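Local atomic coordinates of cytosine deaminase (Klebsiella pneumoniae, PDB entry 4R85), a protein that probably catalyses the hydrolytic deamination of cytosine and 5-methylcytosine at an iron(II) centre in an amidohydrolase-fold barrel. Residues 3-8 / 32-37; 111-116 / 141-146; 167-172 / 200-205; 319-324 / 385-390. One frame throughout, in Å; residues are numbered along the deposited sequence.

Contact 1 (3-8 / 32-37); sequences IINARL and AMQTAD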
# COMPACT_ATOMS: atom_id res chain seq x y z
N ILE A 3 -15.66 -12.43 -26.40
CA ILE A 3 -15.00 -11.21 -25.95
C ILE A 3 -14.02 -10.78 -27.03
O ILE A 3 -13.19 -11.57 -27.45
CB ILE A 3 -14.22 -11.43 -24.65
CG1 ILE A 3 -15.12 -11.99 -23.54
CG2 ILE A 3 -13.58 -10.12 -24.20
CD1 ILE A 3 -14.37 -12.53 -22.36
N ILE A 4 -14.14 -9.54 -27.49
CA ILE A 4 -13.22 -9.02 -28.51
C ILE A 4 -12.34 -7.90 -27.97
O ILE A 4 -12.62 -7.33 -26.90
CB ILE A 4 -13.97 -8.50 -29.76
CG1 ILE A 4 -14.87 -7.31 -29.41
CG2 ILE A 4 -14.76 -9.62 -30.43
CD1 ILE A 4 -15.51 -6.65 -30.64
N ASN A 5 -11.28 -7.59 -28.71
CA ASN A 5 -10.39 -6.47 -28.41
C ASN A 5 -9.73 -6.60 -27.05
O ASN A 5 -9.51 -5.60 -26.35
CB ASN A 5 -11.14 -5.14 -28.50
CG ASN A 5 -11.62 -4.83 -29.91
OD1 ASN A 5 -11.00 -5.23 -30.90
ND2 ASN A 5 -12.74 -4.12 -30.00
N ALA A 6 -9.42 -7.83 -26.66
CA ALA A 6 -8.84 -8.07 -25.35
C ALA A 6 -7.33 -8.21 -25.45
O ALA A 6 -6.82 -8.84 -26.38
CB ALA A 6 -9.43 -9.31 -24.72
N ARG A 7 -6.62 -7.61 -24.51
CA ARG A 7 -5.20 -7.86 -24.38
C ARG A 7 -4.99 -9.10 -23.52
O ARG A 7 -5.79 -9.40 -22.63
CB ARG A 7 -4.49 -6.67 -23.74
CG ARG A 7 -4.65 -5.37 -24.51
CD ARG A 7 -3.72 -5.31 -25.70
NE ARG A 7 -2.33 -5.35 -25.29
CZ ARG A 7 -1.60 -4.28 -24.99
NH1 ARG A 7 -0.33 -4.42 -24.63
NH2 ARG A 7 -2.13 -3.06 -25.06
N LEU A 8 -3.91 -9.82 -23.79
CA LEU A 8 -3.48 -10.90 -22.90
C LEU A 8 -2.14 -10.48 -22.30
O LEU A 8 -1.47 -9.60 -22.82
CB LEU A 8 -3.37 -12.22 -23.65
CG LEU A 8 -4.71 -12.74 -24.18
CD1 LEU A 8 -4.49 -13.99 -25.02
CD2 LEU A 8 -5.69 -13.02 -23.03
N ALA A 32 -6.17 -6.22 -35.80
CA ALA A 32 -6.20 -4.92 -35.15
C ALA A 32 -7.48 -4.75 -34.36
O ALA A 32 -8.28 -5.68 -34.24
CB ALA A 32 -6.06 -3.79 -36.19
N MET A 33 -7.67 -3.55 -33.82
CA MET A 33 -8.90 -3.19 -33.13
C MET A 33 -10.09 -3.37 -34.07
O MET A 33 -10.07 -2.91 -35.22
CB MET A 33 -8.80 -1.74 -32.65
CG MET A 33 -9.80 -1.36 -31.61
SD MET A 33 -9.37 -2.03 -30.00
CE MET A 33 -10.83 -1.54 -29.09
N GLN A 34 -11.13 -4.05 -33.59
CA GLN A 34 -12.29 -4.35 -34.42
C GLN A 34 -13.55 -3.65 -33.93
O GLN A 34 -13.77 -3.52 -32.74
CB GLN A 34 -12.53 -5.86 -34.45
CG GLN A 34 -11.37 -6.64 -35.07
CD GLN A 34 -11.55 -8.14 -34.99
OE1 GLN A 34 -12.52 -8.64 -34.42
NE2 GLN A 34 -10.60 -8.88 -35.57
N THR A 35 -14.39 -3.19 -34.86
CA THR A 35 -15.70 -2.67 -34.49
C THR A 35 -16.53 -3.80 -33.86
O THR A 35 -16.27 -4.98 -34.11
CB THR A 35 -16.43 -2.08 -35.70
OG1 THR A 35 -16.57 -3.10 -36.70
CG2 THR A 35 -15.64 -0.91 -36.28
N ALA A 36 -17.51 -3.43 -33.03
CA ALA A 36 -18.31 -4.40 -32.27
C ALA A 36 -18.91 -5.50 -33.14
O ALA A 36 -19.04 -5.34 -34.35
CB ALA A 36 -19.40 -3.68 -31.49
N ASP A 37 -19.29 -6.61 -32.52
CA ASP A 37 -19.74 -7.78 -33.27
C ASP A 37 -20.83 -8.60 -32.56
O ASP A 37 -20.53 -9.37 -31.65
CB ASP A 37 -18.55 -8.68 -33.63
CG ASP A 37 -18.98 -10.02 -34.20
OD1 ASP A 37 -19.42 -10.06 -35.38
OD2 ASP A 37 -18.86 -11.04 -33.48
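The carboxamide of N5 grips Q34 by its backbone. N5 OD1 accepts from Q34 N at 2.9 Å, with the donor tilted 18° from the carbonyl plane, while N5 ND2 donates to Q34 O at 3.0 Å. This second bond is nearly straight at 176°; it lies in the amide plane of N5 and reaches a lone pair of Q34 O. One flat group thus answers both the N-H and the C=O of one residue, as the main chain of an antiparallel strand would, and the pair of bonds fixes which way the amide is turned. ND2 has a second acceptor in D42 OD1. The side chain of M33 crosses that of N5 at about a right angle: its chain bends at chi2 (75°), and the methyl CE comes over a face of the amide, 3.5 Å from N5 CG and 3.3 Å from N5 ND2. M33 also rests on L14. I4 touches the later, less ordered part of the loop: its CD1 meets main chain, 3.9 Å from T35 O and from A36 CA. Q30 bonds to both sides, its OE1 accepting from N5 N and its NE2 donating to A32 O. N5 stands where strand 2-7 turns a corner, at backbone angles of the left-handed helical region, and the contact pins the irregular loop between strands 23-29 and 41-42 to it. This belongs to the small beta domain, built around the N-terminal strands, that accompanies the barrel in many amidohydrolases.

Contact 2 (111-116 / 141-146); sequences VQHVRT and LIDLQI
Strands 111-119 and 143-149 are parallel partners of a beta-alpha-beta crossover in the amidohydrolase barrel, with H113 beside D143, V114 beside L144, R115 beside Q145 and T116 beside I146. D143 N donates to Q112 O, V114 N to D143 O, Q145 N to V114 O and T116 N to Q145 O, at 2.7 to 3.1 Å. On the face bearing R115 and Q145, one oxygen takes two bonds: Q145 OE1 accepts from R115 NE at 2.9 Å and from R115 NH2 at 2.8 Å. It lies 3° out of the guanidinium plane, a side-on grip that leaves R115 NH1 to a salt bridge with D207. On the same face H113 and D143 run side by side, ring and carboxylate 16° apart, and water 2 links H113 ND1 with D143 O; D143 OD1 pairs with R395. The face bearing V114 and L144 is largely apolar: L144 CD1 packs 3.6 Å from V114 CG1, and I142, just before the strand, brings CD1 to 4.0 Å from V114 CG2. Helix 92-108 meets V114 through L106 and I142 through I103, and helix 126-137 meets L144 and I146. Within the sheet, strand 47-57 flanks strand 111-119 on the side away from 143-149.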
# COMPACT_ATOMS: atom_id res chain seq x y z
N VAL A 111 -11.63 -12.32 -7.19
CA VAL A 111 -11.06 -13.55 -6.67
C VAL A 111 -12.03 -14.72 -6.84
O VAL A 111 -13.17 -14.64 -6.38
CB VAL A 111 -10.73 -13.43 -5.17
CG1 VAL A 111 -10.27 -14.77 -4.64
CG2 VAL A 111 -9.66 -12.37 -4.96
N GLN A 112 -11.58 -15.79 -7.50
CA GLN A 112 -12.43 -16.97 -7.67
C GLN A 112 -11.83 -18.23 -7.04
O GLN A 112 -12.44 -19.30 -7.05
CB GLN A 112 -12.72 -17.22 -9.15
CG GLN A 112 -13.60 -16.16 -9.83
CD GLN A 112 -14.05 -16.60 -11.21
OE1 GLN A 112 -14.29 -17.79 -11.44
NE2 GLN A 112 -14.15 -15.65 -12.14
N HIS A 113 -10.61 -18.10 -6.54
CA HIS A 113 -9.92 -19.21 -5.89
C HIS A 113 -9.40 -18.76 -4.53
O HIS A 113 -8.71 -17.74 -4.42
CB HIS A 113 -8.78 -19.72 -6.78
CG HIS A 113 -9.26 -20.28 -8.07
ND1 HIS A 113 -9.79 -21.55 -8.18
CD2 HIS A 113 -9.33 -19.74 -9.31
CE1 HIS A 113 -10.15 -21.77 -9.43
NE2 HIS A 113 -9.88 -20.69 -10.14
N VAL A 114 -9.76 -19.51 -3.50
CA VAL A 114 -9.44 -19.12 -2.14
C VAL A 114 -8.97 -20.33 -1.33
O VAL A 114 -9.57 -21.39 -1.40
CB VAL A 114 -10.69 -18.55 -1.43
CG1 VAL A 114 -10.39 -18.20 0.05
CG2 VAL A 114 -11.23 -17.33 -2.17
N ARG A 115 -7.90 -20.16 -0.58
CA ARG A 115 -7.50 -21.18 0.39
C ARG A 115 -7.60 -20.56 1.78
O ARG A 115 -6.90 -19.59 2.09
CB ARG A 115 -6.09 -21.69 0.11
CG ARG A 115 -5.56 -22.65 1.18
CD ARG A 115 -4.15 -23.12 0.84
NE ARG A 115 -4.15 -24.15 -0.19
CZ ARG A 115 -3.04 -24.71 -0.66
NH1 ARG A 115 -1.86 -24.31 -0.19
NH2 ARG A 115 -3.11 -25.66 -1.59
N THR A 116 -8.48 -21.11 2.62
CA THR A 116 -8.65 -20.55 3.96
C THR A 116 -8.03 -21.48 4.98
O THR A 116 -8.16 -22.70 4.87
CB THR A 116 -10.13 -20.29 4.33
OG1 THR A 116 -10.19 -19.65 5.61
CG2 THR A 116 -10.93 -21.59 4.40
N LEU A 141 -19.55 -18.76 -6.50
CA LEU A 141 -18.64 -17.61 -6.52
C LEU A 141 -17.17 -18.02 -6.57
O LEU A 141 -16.38 -17.45 -7.31
CB LEU A 141 -18.88 -16.72 -5.29
CG LEU A 141 -20.31 -16.21 -5.08
CD1 LEU A 141 -20.40 -15.32 -3.84
CD2 LEU A 141 -20.83 -15.48 -6.31
N ILE A 142 -16.80 -19.00 -5.75
CA ILE A 142 -15.39 -19.33 -5.58
C ILE A 142 -15.15 -20.83 -5.44
O ILE A 142 -16.06 -21.59 -5.13
CB ILE A 142 -14.82 -18.70 -4.28
CG1 ILE A 142 -15.50 -19.32 -3.06
CG2 ILE A 142 -14.98 -17.18 -4.30
CD1 ILE A 142 -14.96 -18.82 -1.72
N ASP A 143 -13.91 -21.23 -5.67
CA ASP A 143 -13.47 -22.58 -5.35
C ASP A 143 -12.65 -22.48 -4.06
O ASP A 143 -11.55 -21.93 -4.05
CB ASP A 143 -12.63 -23.16 -6.49
CG ASP A 143 -13.44 -23.41 -7.74
OD1 ASP A 143 -13.40 -22.57 -8.68
OD2 ASP A 143 -14.14 -24.44 -7.80
N LEU A 144 -13.20 -23.01 -2.97
CA LEU A 144 -12.58 -22.86 -1.65
C LEU A 144 -11.78 -24.09 -1.23
O LEU A 144 -12.30 -25.20 -1.24
CB LEU A 144 -13.66 -22.58 -0.61
CG LEU A 144 -13.21 -22.33 0.84
CD1 LEU A 144 -12.33 -21.08 0.91
CD2 LEU A 144 -14.43 -22.19 1.75
N GLN A 145 -10.52 -23.88 -0.85
CA GLN A 145 -9.75 -24.94 -0.19
C GLN A 145 -9.68 -24.67 1.30
O GLN A 145 -9.56 -23.52 1.72
CB GLN A 145 -8.33 -25.02 -0.75
CG GLN A 145 -8.30 -25.43 -2.21
CD GLN A 145 -6.88 -25.64 -2.71
OE1 GLN A 145 -5.92 -25.61 -1.94
NE2 GLN A 145 -6.75 -25.86 -4.01
N ILE A 146 -9.72 -25.73 2.10
CA ILE A 146 -9.68 -25.55 3.56
C ILE A 146 -8.48 -26.22 4.20
O ILE A 146 -8.25 -27.42 4.01
CB ILE A 146 -10.96 -26.10 4.21
CG1 ILE A 146 -12.17 -25.26 3.77
CG2 ILE A 146 -10.81 -26.13 5.73
CD1 ILE A 146 -13.49 -25.97 3.95
O HOH W 1 -15.72 -14.66 -7.29
O HOH W 2 -9.33 -22.97 -5.47

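Contact 3 (167-172 / 200-205); sequences AIEMGA and QRYGRL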
# COMPACT_ATOMS: atom_id res chain seq x y z
N ALA A 167 -10.06 -33.24 11.83
CA ALA A 167 -10.31 -32.19 10.84
C ALA A 167 -10.10 -32.69 9.41
O ALA A 167 -10.87 -32.37 8.50
CB ALA A 167 -9.39 -30.99 11.10
N ILE A 168 -9.04 -33.46 9.22
CA ILE A 168 -8.76 -34.08 7.93
C ILE A 168 -9.85 -35.08 7.56
O ILE A 168 -10.35 -35.08 6.43
CB ILE A 168 -7.37 -34.73 7.92
CG1 ILE A 168 -6.28 -33.65 7.97
CG2 ILE A 168 -7.19 -35.64 6.70
CD1 ILE A 168 -6.42 -32.59 6.90
N GLU A 169 -10.27 -35.91 8.51
CA GLU A 169 -11.31 -36.87 8.21
C GLU A 169 -12.64 -36.19 7.88
O GLU A 169 -13.42 -36.69 7.06
CB GLU A 169 -11.48 -37.89 9.34
CG GLU A 169 -10.28 -38.80 9.48
CD GLU A 169 -10.42 -39.80 10.62
OE1 GLU A 169 -11.27 -39.58 11.51
OE2 GLU A 169 -9.66 -40.80 10.61
N MET A 170 -12.89 -35.04 8.50
CA MET A 170 -14.09 -34.26 8.23
C MET A 170 -14.09 -33.68 6.83
O MET A 170 -15.14 -33.34 6.28
CB MET A 170 -14.24 -33.14 9.26
CG MET A 170 -14.81 -33.60 10.60
SD MET A 170 -14.65 -32.29 11.82
CE MET A 170 -15.73 -31.03 11.15
N GLY A 171 -12.90 -33.53 6.26
CA GLY A 171 -12.77 -33.17 4.86
C GLY A 171 -11.93 -31.96 4.52
O GLY A 171 -11.95 -31.50 3.38
N ALA A 172 -11.19 -31.42 5.49
CA ALA A 172 -10.21 -30.38 5.16
C ALA A 172 -9.27 -30.91 4.06
O ALA A 172 -8.79 -32.04 4.14
CB ALA A 172 -9.42 -29.98 6.38
N GLN A 200 0.43 -37.45 4.05
CA GLN A 200 0.71 -38.62 3.19
C GLN A 200 -0.30 -39.73 3.39
O GLN A 200 -0.71 -40.39 2.43
CB GLN A 200 2.11 -39.17 3.44
CG GLN A 200 3.17 -38.50 2.63
CD GLN A 200 4.43 -39.34 2.50
OE1 GLN A 200 5.09 -39.64 3.49
NE2 GLN A 200 4.76 -39.71 1.28
N ARG A 201 -0.69 -39.97 4.64
CA ARG A 201 -1.61 -41.05 4.93
C ARG A 201 -3.00 -40.80 4.33
O ARG A 201 -3.67 -41.74 3.90
CB ARG A 201 -1.70 -41.30 6.43
CG ARG A 201 -2.73 -42.36 6.79
CD ARG A 201 -2.23 -43.26 7.90
NE ARG A 201 -3.14 -44.37 8.13
CZ ARG A 201 -3.07 -45.18 9.18
NH1 ARG A 201 -2.13 -44.98 10.10
NH2 ARG A 201 -3.94 -46.17 9.32
N TYR A 202 -3.42 -39.54 4.27
CA TYR A 202 -4.75 -39.20 3.76
C TYR A 202 -4.70 -38.56 2.36
O TYR A 202 -5.72 -38.17 1.82
CB TYR A 202 -5.48 -38.26 4.72
CG TYR A 202 -5.92 -38.89 6.03
CD1 TYR A 202 -5.06 -38.95 7.13
CD2 TYR A 202 -7.20 -39.41 6.18
CE1 TYR A 202 -5.47 -39.52 8.33
CE2 TYR A 202 -7.62 -39.98 7.39
CZ TYR A 202 -6.74 -40.04 8.45
OH TYR A 202 -7.15 -40.60 9.66
N GLY A 203 -3.51 -38.45 1.78
CA GLY A 203 -3.35 -37.89 0.45
C GLY A 203 -3.81 -36.45 0.31
O GLY A 203 -4.54 -36.11 -0.62
N ARG A 204 -3.37 -35.59 1.22
CA ARG A 204 -3.78 -34.20 1.22
C ARG A 204 -2.62 -33.27 0.90
O ARG A 204 -1.46 -33.67 0.94
CB ARG A 204 -4.38 -33.82 2.58
CG ARG A 204 -5.49 -34.75 3.05
CD ARG A 204 -6.76 -34.63 2.21
NE ARG A 204 -7.61 -35.81 2.38
CZ ARG A 204 -8.63 -35.90 3.21
NH1 ARG A 204 -9.33 -37.02 3.29
NH2 ARG A 204 -8.98 -34.87 3.97
N LEU A 205 -2.96 -32.03 0.57
CA LEU A 205 -1.96 -30.99 0.36
C LEU A 205 -1.45 -30.52 1.72
O LEU A 205 -2.00 -30.89 2.76
CB LEU A 205 -2.56 -29.81 -0.41
CG LEU A 205 -3.19 -30.16 -1.76
CD1 LEU A 205 -3.61 -28.88 -2.50
CD2 LEU A 205 -2.21 -30.95 -2.61
O HOH W 3 -12.18 -36.75 4.43
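R204 reaches across to the end of helix 160-170, passing I168 in the opposite direction. From CB its CG lies beside the backbone N, and the chain bends at chi2 (-69°). CG grazes I168 CG2 at 4.1 Å, and CD comes 3.8 Å from A172 O. NE turns back to its own segment in a weak bond to Y202 O. Beyond CZ, I168 CG2 sits over one face of the planar group. NH1 reaches water 3, which also donates to E169 O. NH2 carries the main grip, donating to two backbone oxygens at 2.8 Å each, I168 O and A172 O. A172 O lies at the edge near the guanidinium plane, whereas I168 O is 21° out of it, and neither bond is straight. The same I168 CG2 also faces the Y202 ring, 4.0 Å from its centroid in a CH-pi contact, so one methyl is shared by aromatic ring and guanidinium. Past the ring, Y202 OH donates to E169 OE2 at 2.7 Å, on the anti side of the carboxylate. G171, with positive phi, closes helix 160-170 in a Schellman motif, and helix 185-202 ends beside it; the two helices are neighbours on the outside of the barrel, and V175 touches both I168 and R204. The chemistry implies a cationic clasp on a helix C-terminus: R204 NH2 donates to a carbonyl of the last turn and to one just beyond it, and its positive charge would probably complement the partial negative potential expected at that end.

Contact 4 (319-324 / 385-390); sequences NGNILR and RRQARV
The bond from Q387 NE2 to L323 O, 3.1 Å long, meets the carbonyl from above its plane, 71° out of it, although L323 O lies in the amide plane of Q387. It joins the first turn of helix 322-332, capped by N321, to the bend after helix 380-386, where Q387 has positive phi. The Q387 chain folds over at chi2 (-73°), which carries CD round toward the helix; NE2 also donates to V384 O, so this amide links both helix ends. N321 OD1 accepts from L323 N as the N-cap bond, and N319 OD1 accepts from N321 N just before it in an Asx turn. Water 4 adds a bridge, donating to Q387 O and accepting a weak bond from N321 ND2. R324 leads its guanidinium away from this contact to a salt bridge with D327 of the second subunit, and R389 pairs with E406 of that subunit, so the junction lies along the dimer interface. F52 of strand 47-57 touches L323. Beside this hydrogen bond, the tip of L323 lies against the main chain after Q387, its CD1 3.4 Å from A388 O.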
# COMPACT_ATOMS: atom_id res chain seq x y z
N ASN A 319 -9.89 -5.30 2.67
CA ASN A 319 -11.11 -5.04 1.90
C ASN A 319 -11.37 -6.05 0.78
O ASN A 319 -12.33 -5.91 0.02
CB ASN A 319 -11.11 -3.61 1.34
CG ASN A 319 -9.95 -3.36 0.37
OD1 ASN A 319 -9.29 -4.29 -0.08
ND2 ASN A 319 -9.70 -2.09 0.06
N GLY A 320 -10.50 -7.05 0.68
CA GLY A 320 -10.64 -8.08 -0.33
C GLY A 320 -9.80 -7.87 -1.58
O GLY A 320 -9.75 -8.75 -2.45
N ASN A 321 -9.15 -6.71 -1.69
CA ASN A 321 -8.45 -6.33 -2.93
C ASN A 321 -6.98 -6.78 -2.97
O ASN A 321 -6.12 -6.15 -2.36
CB ASN A 321 -8.54 -4.82 -3.15
CG ASN A 321 -7.92 -4.37 -4.48
OD1 ASN A 321 -7.69 -5.18 -5.38
ND2 ASN A 321 -7.68 -3.07 -4.60
N ILE A 322 -6.71 -7.86 -3.70
CA ILE A 322 -5.35 -8.41 -3.77
C ILE A 322 -4.35 -7.47 -4.47
O ILE A 322 -3.14 -7.57 -4.26
CB ILE A 322 -5.34 -9.81 -4.44
CG1 ILE A 322 -4.05 -10.57 -4.11
CG2 ILE A 322 -5.53 -9.69 -5.95
CD1 ILE A 322 -4.18 -11.55 -2.97
N LEU A 323 -4.85 -6.55 -5.29
CA LEU A 323 -3.96 -5.59 -5.95
C LEU A 323 -3.30 -4.65 -4.94
O LEU A 323 -2.20 -4.14 -5.17
CB LEU A 323 -4.69 -4.79 -7.03
CG LEU A 323 -5.06 -5.59 -8.28
CD1 LEU A 323 -5.66 -4.68 -9.35
CD2 LEU A 323 -3.84 -6.34 -8.82
N ARG A 324 -3.98 -4.41 -3.82
CA ARG A 324 -3.41 -3.57 -2.78
C ARG A 324 -2.23 -4.31 -2.15
O ARG A 324 -1.19 -3.71 -1.86
CB ARG A 324 -4.47 -3.22 -1.72
CG ARG A 324 -4.05 -2.11 -0.76
CD ARG A 324 -5.13 -1.83 0.31
NE ARG A 324 -5.41 -3.04 1.08
CZ ARG A 324 -4.87 -3.32 2.26
NH1 ARG A 324 -4.03 -2.47 2.85
NH2 ARG A 324 -5.17 -4.47 2.86
N ARG A 385 -0.19 0.09 -10.96
CA ARG A 385 -0.02 1.52 -10.78
C ARG A 385 -1.35 2.20 -10.53
O ARG A 385 -1.45 3.09 -9.68
CB ARG A 385 0.65 2.19 -11.98
CG ARG A 385 0.99 3.65 -11.70
CD ARG A 385 1.55 4.36 -12.92
NE ARG A 385 0.55 4.52 -13.97
CZ ARG A 385 -0.38 5.48 -14.00
NH1 ARG A 385 -1.24 5.54 -15.01
NH2 ARG A 385 -0.45 6.38 -13.02
N ARG A 386 -2.36 1.79 -11.30
CA ARG A 386 -3.68 2.40 -11.21
C ARG A 386 -4.62 1.70 -10.24
O ARG A 386 -5.73 2.18 -10.00
CB ARG A 386 -4.34 2.45 -12.59
CG ARG A 386 -3.50 3.18 -13.63
CD ARG A 386 -4.37 3.96 -14.60
NE ARG A 386 -4.74 3.19 -15.78
CZ ARG A 386 -5.98 2.79 -16.06
NH1 ARG A 386 -6.21 2.10 -17.17
NH2 ARG A 386 -6.98 3.07 -15.23
N GLN A 387 -4.19 0.56 -9.69
CA GLN A 387 -5.06 -0.31 -8.90
C GLN A 387 -6.32 -0.60 -9.70
O GLN A 387 -7.44 -0.32 -9.25
CB GLN A 387 -5.38 0.33 -7.55
CG GLN A 387 -4.16 0.48 -6.64
CD GLN A 387 -3.71 -0.85 -6.07
OE1 GLN A 387 -4.34 -1.40 -5.17
NE2 GLN A 387 -2.62 -1.39 -6.61
N ALA A 388 -6.13 -1.14 -10.90
CA ALA A 388 -7.20 -1.27 -11.89
C ALA A 388 -8.42 -2.01 -11.35
O ALA A 388 -8.31 -3.05 -10.72
CB ALA A 388 -6.69 -1.95 -13.16
N ARG A 389 -9.59 -1.44 -11.62
CA ARG A 389 -10.85 -2.03 -11.21
C ARG A 389 -11.17 -3.26 -12.05
O ARG A 389 -10.83 -3.33 -13.24
CB ARG A 389 -11.97 -0.99 -11.35
CG ARG A 389 -11.77 0.21 -10.44
CD ARG A 389 -12.40 1.48 -11.00
NE ARG A 389 -13.74 1.73 -10.47
CZ ARG A 389 -14.87 1.44 -11.10
NH1 ARG A 389 -14.83 0.88 -12.30
NH2 ARG A 389 -16.04 1.71 -10.54
N VAL A 390 -11.82 -4.24 -11.43
CA VAL A 390 -12.30 -5.40 -12.16
C VAL A 390 -13.64 -5.03 -12.76
O VAL A 390 -14.62 -4.79 -12.04
CB VAL A 390 -12.48 -6.61 -11.23
CG1 VAL A 390 -13.20 -7.74 -11.97
CG2 VAL A 390 -11.12 -7.06 -10.68
O HOH W 4 -8.56 -2.09 -7.37

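In the fold
Contact 2 is the barrel-core contact of the four and lies nearer the active site than contact 4: the side chain of T116 is about 9 Å from the bound iron(II) and about 10 Å from 5-methylcytosine. Contact 3 lies on the barrel's outer layer, its centre about 17 Å from that of contact 2, and the two touch where L205 CD1 packs 3.4 Å from R115 NH2 and A172 CB 3.7 Å from I146 O. Contact 4 lies on the opposite side of the chain's centre from contact 3, toward the second subunit, with the side chain of R324 about 13 Å from 5-methylcytosine. Contact 1, in the beta domain, has its centre about 24 Å from that of contact 4.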